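Long-range contacts in computational Design of Enzyme (PDB 3TP4), which is a computationally designed synthetic protein, probably built to carry an activated serine in a catalytic triad on a scaffold related to glycoside hydrolase family 26: residues Ile6-Ala11 / Ser19-Leu24; Ala15-Leu20 / Asn212-Trp217; Asn108-Gly113 / Ile166-Arg171. One frame throughout, in Å; residues are numbered along the deposited sequence.

Overall arrangement
Contacts 1 and 2 pack helix 15-27 on the N-terminal end of the (β/α)8 barrel, while contact 3 joins two neighbouring strands of its wall. Contacts 1 and 2 share S19 and L20, and their centres are about 5 Å apart: one side of the helix meets the incoming loop, another the start of strand 213-217. Contact 3 lies inside the chain loop closed by contact 2, its centre about 9 Å from that of contact 2 and 14 Å from that of contact 1. Strands 168-174 and 213-217 are sheet neighbours, and P167 packs against E16, T17 and L20. In contact 3 the T109 side chain touches residues of the possible catalytic triad S70, H37 and E320.

Contact 1 of 3, residues Ile6-Ala11 / Ser19-Leu24; sequences IAIVDA and SLLSYL
No aromatic ring or flat side chain carries this contact; the planar groups that take part are peptide units. The carbonyl of A7 offers its oxygen end to a methyl of L21, and the peptide nitrogen of S22 lies beside the terminal methyl of I6. The setting is the N-terminal end of a TIM barrel, where the loop after strand 4-6 leads into helix 15-27: I6 to I8 pass the helix, and from V9 on the chain turns away. No hydrogen bond links the two segments, and their backbones stay apart, with the CA atoms of I6 and S22 separated by 7.4 Å; the joint is made by three branched side chains. I6 holds CG1 in the crowded position between backbone N and carbonyl carbon (chi1 59°), with CD1 extended beyond it, and this sends CD1 to the helix. There it reaches CB of L21 at 3.9 Å and passes S22 N at 4.0 Å. L21, with CG anti to its backbone N (chi1 -170°), answers from the helix and crosses both isoleucines obliquely. Its CD2 touches I6 CD1 at 3.9 Å and also presses on the root of I8, meeting I8 CB at 3.8 Å. Around this apolar joint, L214 and V277 add further packing on L21, while I6 pairs through its backbone with A367 and A369. The hydroxyl of S22 turns to other partners, E4 and R364. Between the two isoleucines, L21 CD2 ends 3.6 Å from A7 O.

Contact 2 of 3, residues Ala15-Leu20 / Asn212-Trp217; sequences AETRSL and NFLYAW
Apolar packing dominates this joint between helix 15-27 and strand 213-217, where the helix packs against the N-terminal end of the TIM barrel and L214 turns to meet it. The two short axes approach to 8.7 Å, and their N-to-C directions differ by 35°. L214 brings its two methyls to different partners: with CG beside its backbone N (chi1 -63°), CD1 fits against L20, 3.8 Å from L20 CG, and CD2 meets T17 CG2 at 3.6 Å. The L20 side chain is crossed obliquely, whereas those of T17 and L214 slide past each other in opposite directions.

No hydrogen bond crosses the segments; the T17 hydroxyl oxygen OG1 only lies against N212 CA at 3.3 Å, and its hydrogen-bonding partner is the hydroxyl of T14. N212 holds CG in the crowded position between backbone N and carbonyl carbon (chi1 59°), and its amide leads away from the helix, where ND2 bonds to the carbonyl oxygens of I166 and A155. P167, in the loop leading into strand 168-174, also packs on T17 and L20. T17 CG2, anti to its own backbone N, also lies 3.8 Å from F213 O.

Contact 3 of 3, residues Asn108-Gly113 / Ile166-Arg171; sequences NTVGAG and IPIVFR
T109 turns OG1 anti to its backbone N (chi1 -177°), which carries the hydroxyl to its neighbour on the parallel strand, V169. There OG1 donates to V169 O at 2.9 Å, and V110 N donates to the same oxygen at 2.9 Å; both donors stand above the carbonyl plane. The rest is regular parallel pairing between two adjacent TIM-barrel strands: V169 N reaches N108 O at 3.0 Å, nearly straight at 174°, R171 N reaches V110 O at 2.8 Å, and A112 N bonds to R171 O. At the N-terminal end of the paired strands, before the V169 N bond, a water accepts from N108 N and donates to P167 O. On the face bearing V110, its CG2 meets I168 CG2 at 3.8 Å while CG1 lies near F170 CD1. On the T109 face R171 runs fully extended away from the pair to its salt bridge with D246. A valine in place of T109 would lack the hydroxyl and would probably leave V169 O with only V110 N of these two donors. The OG1 bond thus probably restrains the T109 rotamer beside the possible triad of S70, H37 and E320, with V169 O taking two donors, each about 30° out of its plane.

Contact 1 of 3, residues Ile6-Ala11 / Ser19-Leu24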
# COMPACT_ATOMS: atom_id res chain seq x y z
N ILE A 6 0.63 -12.60 -16.01
CA ILE A 6 -0.09 -12.20 -14.79
C ILE A 6 -0.76 -10.84 -14.88
O ILE A 6 -0.32 -9.95 -15.61
CB ILE A 6 0.83 -12.22 -13.55
CG1 ILE A 6 2.01 -11.27 -13.75
CG2 ILE A 6 1.30 -13.63 -13.26
CD1 ILE A 6 2.83 -11.08 -12.50
N ALA A 7 -1.82 -10.69 -14.11
CA ALA A 7 -2.49 -9.41 -13.96
C ALA A 7 -1.64 -8.55 -13.05
O ALA A 7 -1.38 -8.91 -11.90
CB ALA A 7 -3.87 -9.60 -13.36
N ILE A 8 -1.17 -7.42 -13.58
CA ILE A 8 -0.35 -6.50 -12.81
C ILE A 8 -0.83 -5.09 -13.10
O ILE A 8 -1.15 -4.76 -14.25
CB ILE A 8 1.14 -6.65 -13.16
CG1 ILE A 8 1.96 -5.56 -12.47
CG2 ILE A 8 1.35 -6.60 -14.66
CD1 ILE A 8 3.50 -5.80 -12.52
N VAL A 9 -0.91 -4.27 -12.07
CA VAL A 9 -1.46 -2.92 -12.20
C VAL A 9 -0.76 -2.11 -13.28
O VAL A 9 -1.40 -1.43 -14.09
CB VAL A 9 -1.45 -2.20 -10.84
CG1 VAL A 9 -1.67 -0.71 -11.01
CG2 VAL A 9 -2.55 -2.80 -9.94
N ASP A 10 0.57 -2.17 -13.29
CA ASP A 10 1.35 -1.49 -14.30
C ASP A 10 1.76 -2.47 -15.40
O ASP A 10 2.75 -3.21 -15.24
CB ASP A 10 2.57 -0.82 -13.67
CG ASP A 10 3.53 -0.26 -14.70
OD1 ASP A 10 3.12 -0.05 -15.87
OD2 ASP A 10 4.71 -0.05 -14.35
N ALA A 11 1.01 -2.48 -16.50
CA ALA A 11 1.27 -3.42 -17.59
C ALA A 11 2.63 -3.19 -18.24
O ALA A 11 3.12 -4.05 -18.96
CB ALA A 11 0.15 -3.37 -18.64
N SER A 19 8.46 -10.05 -12.31
CA SER A 19 9.00 -11.23 -11.65
C SER A 19 8.63 -11.25 -10.16
O SER A 19 8.18 -12.27 -9.63
CB SER A 19 10.53 -11.26 -11.79
OG SER A 19 11.07 -12.37 -11.10
N LEU A 20 8.82 -10.12 -9.50
CA LEU A 20 8.55 -10.04 -8.06
C LEU A 20 7.09 -10.39 -7.77
O LEU A 20 6.80 -11.14 -6.84
CB LEU A 20 8.88 -8.65 -7.50
CG LEU A 20 8.56 -8.45 -6.02
CD1 LEU A 20 9.24 -9.50 -5.13
CD2 LEU A 20 8.93 -7.04 -5.55
N LEU A 21 6.17 -9.84 -8.55
CA LEU A 21 4.75 -10.12 -8.31
C LEU A 21 4.45 -11.61 -8.47
O LEU A 21 3.69 -12.18 -7.70
CB LEU A 21 3.86 -9.28 -9.21
CG LEU A 21 2.37 -9.30 -8.88
CD1 LEU A 21 2.13 -8.86 -7.45
CD2 LEU A 21 1.57 -8.42 -9.87
N SER A 22 5.08 -12.23 -9.46
CA SER A 22 4.96 -13.68 -9.65
C SER A 22 5.53 -14.45 -8.47
O SER A 22 4.95 -15.43 -8.02
CB SER A 22 5.68 -14.11 -10.93
OG SER A 22 5.71 -15.53 -11.04
N TYR A 23 6.69 -14.02 -7.99
CA TYR A 23 7.34 -14.69 -6.87
C TYR A 23 6.46 -14.62 -5.62
O TYR A 23 6.26 -15.63 -4.94
CB TYR A 23 8.72 -14.08 -6.61
CG TYR A 23 9.32 -14.47 -5.28
CD1 TYR A 23 10.06 -15.65 -5.14
CD2 TYR A 23 9.14 -13.67 -4.17
CE1 TYR A 23 10.60 -16.00 -3.93
CE2 TYR A 23 9.68 -14.01 -2.96
CZ TYR A 23 10.41 -15.17 -2.84
OH TYR A 23 10.94 -15.50 -1.61
N LEU A 24 5.94 -13.43 -5.31
CA LEU A 24 5.11 -13.26 -4.12
C LEU A 24 3.86 -14.14 -4.18
O LEU A 24 3.43 -14.68 -3.17
CB LEU A 24 4.75 -11.78 -3.93
CG LEU A 24 5.95 -10.88 -3.58
CD1 LEU A 24 5.57 -9.38 -3.66
CD2 LEU A 24 6.51 -11.26 -2.21

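Contact 2 of 3, residues Ala15-Leu20 / Asn212-Trp217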
# COMPACT_ATOMS: atom_id res chain seq x y z
N ALA A 15 10.81 -6.03 -16.02
CA ALA A 15 10.89 -7.48 -15.96
C ALA A 15 11.01 -7.93 -14.50
O ALA A 15 10.34 -8.86 -14.06
CB ALA A 15 12.10 -7.98 -16.77
N GLU A 16 11.90 -7.27 -13.76
CA GLU A 16 12.16 -7.66 -12.37
C GLU A 16 10.93 -7.44 -11.50
O GLU A 16 10.65 -8.21 -10.58
CB GLU A 16 13.36 -6.88 -11.82
CG GLU A 16 14.72 -7.32 -12.41
CD GLU A 16 14.96 -6.78 -13.82
OE1 GLU A 16 14.23 -5.86 -14.26
OE2 GLU A 16 15.88 -7.28 -14.49
N THR A 17 10.19 -6.38 -11.82
CA THR A 17 8.97 -6.03 -11.09
C THR A 17 7.86 -7.05 -11.33
O THR A 17 7.21 -7.50 -10.38
CB THR A 17 8.50 -4.62 -11.48
OG1 THR A 17 9.54 -3.69 -11.19
CG2 THR A 17 7.24 -4.24 -10.70
N ARG A 18 7.64 -7.40 -12.60
CA ARG A 18 6.71 -8.48 -12.93
C ARG A 18 7.15 -9.78 -12.28
O ARG A 18 6.33 -10.54 -11.78
CB ARG A 18 6.56 -8.65 -14.45
CG ARG A 18 6.26 -7.34 -15.20
CD ARG A 18 5.84 -7.55 -16.66
NE ARG A 18 6.78 -8.38 -17.42
CZ ARG A 18 7.84 -7.92 -18.07
NH1 ARG A 18 8.14 -6.63 -18.06
NH2 ARG A 18 8.62 -8.77 -18.73
N SER A 19 8.46 -10.05 -12.31
CA SER A 19 9.00 -11.23 -11.65
C SER A 19 8.63 -11.25 -10.16
O SER A 19 8.18 -12.27 -9.63
CB SER A 19 10.53 -11.26 -11.79
OG SER A 19 11.07 -12.37 -11.10
N LEU A 20 8.82 -10.12 -9.50
CA LEU A 20 8.55 -10.04 -8.06
C LEU A 20 7.09 -10.39 -7.77
O LEU A 20 6.80 -11.14 -6.84
CB LEU A 20 8.88 -8.65 -7.50
CG LEU A 20 8.56 -8.45 -6.02
CD1 LEU A 20 9.24 -9.50 -5.13
CD2 LEU A 20 8.93 -7.04 -5.55
N ASN A 212 8.66 0.56 -11.63
CA ASN A 212 9.17 -0.43 -10.68
C ASN A 212 8.35 -0.52 -9.38
O ASN A 212 8.88 -0.91 -8.34
CB ASN A 212 10.68 -0.21 -10.37
CG ASN A 212 10.97 1.17 -9.80
OD1 ASN A 212 10.38 2.16 -10.23
ND2 ASN A 212 11.86 1.24 -8.82
N PHE A 213 7.07 -0.17 -9.47
CA PHE A 213 6.15 -0.31 -8.34
C PHE A 213 5.15 -1.47 -8.51
O PHE A 213 4.59 -1.69 -9.60
CB PHE A 213 5.34 0.97 -8.11
CG PHE A 213 6.05 2.03 -7.32
CD1 PHE A 213 7.36 1.86 -6.92
CD2 PHE A 213 5.40 3.20 -6.98
CE1 PHE A 213 8.00 2.84 -6.19
CE2 PHE A 213 6.03 4.19 -6.26
CZ PHE A 213 7.34 4.01 -5.86
N LEU A 214 4.93 -2.18 -7.42
CA LEU A 214 3.75 -3.01 -7.22
C LEU A 214 2.91 -2.24 -6.20
O LEU A 214 3.46 -1.59 -5.31
CB LEU A 214 4.12 -4.39 -6.68
CG LEU A 214 5.00 -5.23 -7.61
CD1 LEU A 214 5.36 -6.59 -6.98
CD2 LEU A 214 4.30 -5.44 -8.97
N TYR A 215 1.59 -2.29 -6.33
CA TYR A 215 0.73 -1.43 -5.52
C TYR A 215 0.00 -2.21 -4.44
O TYR A 215 -0.75 -3.14 -4.74
CB TYR A 215 -0.24 -0.65 -6.42
CG TYR A 215 0.48 0.39 -7.23
CD1 TYR A 215 0.95 0.10 -8.52
CD2 TYR A 215 0.73 1.65 -6.71
CE1 TYR A 215 1.63 1.05 -9.26
CE2 TYR A 215 1.40 2.61 -7.45
CZ TYR A 215 1.85 2.30 -8.72
OH TYR A 215 2.52 3.25 -9.44
N ALA A 216 0.24 -1.84 -3.19
CA ALA A 216 -0.38 -2.52 -2.07
C ALA A 216 -1.48 -1.67 -1.44
O ALA A 216 -1.40 -0.44 -1.42
CB ALA A 216 0.67 -2.90 -1.02
N TRP A 217 -2.51 -2.35 -0.94
CA TRP A 217 -3.61 -1.72 -0.22
C TRP A 217 -4.04 -2.67 0.89
O TRP A 217 -4.31 -3.84 0.64
CB TRP A 217 -4.80 -1.49 -1.16
CG TRP A 217 -6.13 -1.25 -0.46
CD1 TRP A 217 -6.62 -0.05 0.01
CD2 TRP A 217 -7.14 -2.23 -0.19
NE1 TRP A 217 -7.88 -0.24 0.55
CE2 TRP A 217 -8.22 -1.57 0.44
CE3 TRP A 217 -7.25 -3.62 -0.41
CZ2 TRP A 217 -9.38 -2.24 0.85
CZ3 TRP A 217 -8.39 -4.27 -0.01
CH2 TRP A 217 -9.44 -3.58 0.61

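Contact 3 of 3, residues Asn108-Gly113 / Ile166-Arg171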
# COMPACT_ATOMS: atom_id res chain seq x y z
N ASN A 108 11.86 -4.96 -0.86
CA ASN A 108 11.56 -3.66 -0.28
C ASN A 108 10.09 -3.29 -0.36
O ASN A 108 9.45 -3.43 -1.40
CB ASN A 108 12.39 -2.56 -0.98
CG ASN A 108 13.86 -2.58 -0.57
OD1 ASN A 108 14.23 -2.05 0.48
ND2 ASN A 108 14.70 -3.18 -1.40
N THR A 109 9.55 -2.80 0.76
CA THR A 109 8.23 -2.19 0.75
C THR A 109 8.29 -0.78 1.32
O THR A 109 9.00 -0.52 2.30
CB THR A 109 7.21 -3.03 1.53
OG1 THR A 109 5.92 -2.42 1.41
CG2 THR A 109 7.59 -3.10 3.00
N VAL A 110 7.57 0.14 0.68
CA VAL A 110 7.55 1.54 1.05
C VAL A 110 6.10 1.98 1.21
O VAL A 110 5.29 1.82 0.29
CB VAL A 110 8.21 2.43 -0.02
CG1 VAL A 110 7.90 3.90 0.23
CG2 VAL A 110 9.74 2.17 -0.09
N GLY A 111 5.77 2.52 2.37
CA GLY A 111 4.39 2.90 2.67
C GLY A 111 4.29 4.39 2.92
O GLY A 111 5.21 5.00 3.45
N ALA A 112 3.18 4.99 2.50
CA ALA A 112 2.92 6.40 2.78
C ALA A 112 1.77 6.48 3.77
O ALA A 112 0.62 6.16 3.43
CB ALA A 112 2.57 7.15 1.49
N GLY A 113 2.07 6.88 5.00
CA GLY A 113 1.06 6.95 6.04
C GLY A 113 0.21 8.19 5.86
O GLY A 113 0.42 8.96 4.92
N ILE A 166 15.14 -1.40 -8.96
CA ILE A 166 14.76 -2.35 -7.93
C ILE A 166 13.24 -2.28 -7.69
O ILE A 166 12.70 -1.21 -7.42
CB ILE A 166 15.47 -2.00 -6.62
CG1 ILE A 166 16.99 -2.00 -6.82
CG2 ILE A 166 15.07 -2.96 -5.50
CD1 ILE A 166 17.74 -1.44 -5.65
N PRO A 167 12.55 -3.42 -7.82
CA PRO A 167 11.09 -3.38 -7.59
C PRO A 167 10.76 -2.99 -6.15
O PRO A 167 11.49 -3.34 -5.23
CB PRO A 167 10.64 -4.81 -7.90
CG PRO A 167 11.72 -5.35 -8.81
CD PRO A 167 13.00 -4.74 -8.29
N ILE A 168 9.66 -2.26 -5.99
CA ILE A 168 9.24 -1.77 -4.69
C ILE A 168 7.74 -2.02 -4.53
O ILE A 168 6.95 -1.71 -5.43
CB ILE A 168 9.52 -0.25 -4.54
CG1 ILE A 168 11.02 0.00 -4.44
CG2 ILE A 168 8.84 0.31 -3.31
CD1 ILE A 168 11.38 1.47 -4.52
N VAL A 169 7.35 -2.60 -3.40
CA VAL A 169 5.93 -2.74 -3.09
C VAL A 169 5.50 -1.45 -2.41
O VAL A 169 5.86 -1.20 -1.25
CB VAL A 169 5.68 -3.94 -2.16
CG1 VAL A 169 4.19 -4.09 -1.87
CG2 VAL A 169 6.24 -5.21 -2.79
N PHE A 170 4.79 -0.62 -3.15
CA PHE A 170 4.42 0.72 -2.68
C PHE A 170 3.00 0.70 -2.15
O PHE A 170 2.09 0.27 -2.85
CB PHE A 170 4.51 1.73 -3.84
CG PHE A 170 4.07 3.10 -3.46
CD1 PHE A 170 4.69 3.78 -2.41
CD2 PHE A 170 3.04 3.73 -4.14
CE1 PHE A 170 4.30 5.05 -2.06
CE2 PHE A 170 2.64 5.01 -3.79
CZ PHE A 170 3.26 5.67 -2.75
N ARG A 171 2.83 1.16 -0.92
CA ARG A 171 1.53 1.14 -0.26
C ARG A 171 1.08 2.56 0.04
O ARG A 171 1.42 3.12 1.09
CB ARG A 171 1.60 0.35 1.05
CG ARG A 171 0.27 0.31 1.78
CD ARG A 171 0.38 -0.47 3.09
NE ARG A 171 -0.94 -0.62 3.70
CZ ARG A 171 -1.16 -1.22 4.86
NH1 ARG A 171 -0.15 -1.75 5.55
NH2 ARG A 171 -2.40 -1.29 5.33
O HOH W 1 12.56 -5.16 -3.65